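Local coordinates for protein N-alpha-acetyltransferase 35, NatC auxiliary subunit (PDB 6YGA) that serves as the auxiliary subunit of the NatC N-terminal acetyltransferase, which acetylates the N-terminal methionine of the L-A virus Gag protein, at residues D489-S492 against N493-A496. Sequence-based numbering, arbitrary orientation.
Sequences DIES and NINA
Four consecutive backbone hydrogen bonds tie 489-492 to 493-496 as one alpha-helical turn and its successor: Asn-493 N to Asp-489 O at 3.0 Å, Ile-494 N to Ile-490 O at 2.9 Å, Asn-495 N to Glu-491 O and Ala-496 N to Ser-492 O. This i to i+4 ladder lies within the long helix 465-506, which at this level packs against helix 511-564, the next helix of the chain. Beside the ladder, Glu-491 and Asn-495 meet one turn apart. The glutamate chain bends at chi2 (-72°), which carries its carboxylate forward along the helix until OE1 is 3.2 Å from Asn-495 ND2, with the carboxylate and amide planes turned 68° from each other. Its other oxygen, OE2, forms a salt bridge with Lys-535 of helix 511-564, so an acidic residue suits this border between the helix pair and solvent. Asp-489, Ser-492 and Asn-495, polar and exposed, suit the outer side, where Ala-496 adds just a small methyl. Ile-490 and Ile-494 make the buried stripe, both packing against Leu-531; branched aliphatic chains fill such an interface without bringing polar atoms into it. With CG1 of Ile-494 beside its own backbone N (chi1 -68°) and the chain extended beyond, CD1 runs back toward the preceding turn and meets Ile-490 CG2 at 4.1 Å.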
# COMPACT_ATOMS: atom_id res chain seq x y z
N ASP B 489 29.06 27.84 11.47
CA ASP B 489 29.81 27.27 12.58
C ASP B 489 30.97 26.42 12.09
O ASP B 489 32.06 26.45 12.66
CB ASP B 489 28.89 26.45 13.48
CG ASP B 489 27.95 27.32 14.29
OD1 ASP B 489 28.12 28.55 14.27
OD2 ASP B 489 27.04 26.76 14.94
N ILE B 490 30.74 25.64 11.03
CA ILE B 490 31.82 24.84 10.44
C ILE B 490 32.93 25.75 9.95
O ILE B 490 34.12 25.51 10.21
CB ILE B 490 31.27 23.96 9.30
CG1 ILE B 490 30.20 23.00 9.83
CG2 ILE B 490 32.41 23.20 8.64
CD1 ILE B 490 30.72 22.03 10.87
N GLU B 491 32.57 26.81 9.22
CA GLU B 491 33.58 27.74 8.71
C GLU B 491 34.34 28.41 9.85
O GLU B 491 35.54 28.65 9.74
CB GLU B 491 32.92 28.78 7.81
CG GLU B 491 33.16 28.54 6.33
CD GLU B 491 34.59 28.85 5.92
OE1 GLU B 491 35.18 29.79 6.48
OE2 GLU B 491 35.12 28.14 5.03
N SER B 492 33.64 28.71 10.95
CA SER B 492 34.31 29.28 12.12
C SER B 492 35.36 28.32 12.68
O SER B 492 36.45 28.74 13.07
CB SER B 492 33.28 29.65 13.18
OG SER B 492 33.90 29.88 14.43
N ASN B 493 35.04 27.02 12.72
CA ASN B 493 36.01 26.03 13.19
C ASN B 493 37.17 25.90 12.21
O ASN B 493 38.32 25.74 12.63
CB ASN B 493 35.33 24.68 13.41
CG ASN B 493 34.29 24.72 14.52
OD1 ASN B 493 34.32 25.58 15.39
ND2 ASN B 493 33.36 23.77 14.49
N ILE B 494 36.88 25.95 10.91
CA ILE B 494 37.94 25.88 9.91
C ILE B 494 38.87 27.08 10.03
O ILE B 494 40.10 26.93 10.00
CB ILE B 494 37.34 25.77 8.49
CG1 ILE B 494 36.64 24.42 8.29
CG2 ILE B 494 38.41 25.98 7.43
CD1 ILE B 494 35.98 24.26 6.93
N ASN B 495 38.31 28.28 10.20
CA ASN B 495 39.14 29.47 10.31
C ASN B 495 39.97 29.48 11.58
O ASN B 495 41.08 30.02 11.59
CB ASN B 495 38.28 30.73 10.23
CG ASN B 495 37.81 31.03 8.82
OD1 ASN B 495 38.51 30.73 7.85
ND2 ASN B 495 36.63 31.63 8.70
N ALA B 496 39.46 28.88 12.66
CA ALA B 496 40.24 28.79 13.90
C ALA B 496 41.51 27.98 13.68
O ALA B 496 42.58 28.34 14.19
CB ALA B 496 39.39 28.18 15.01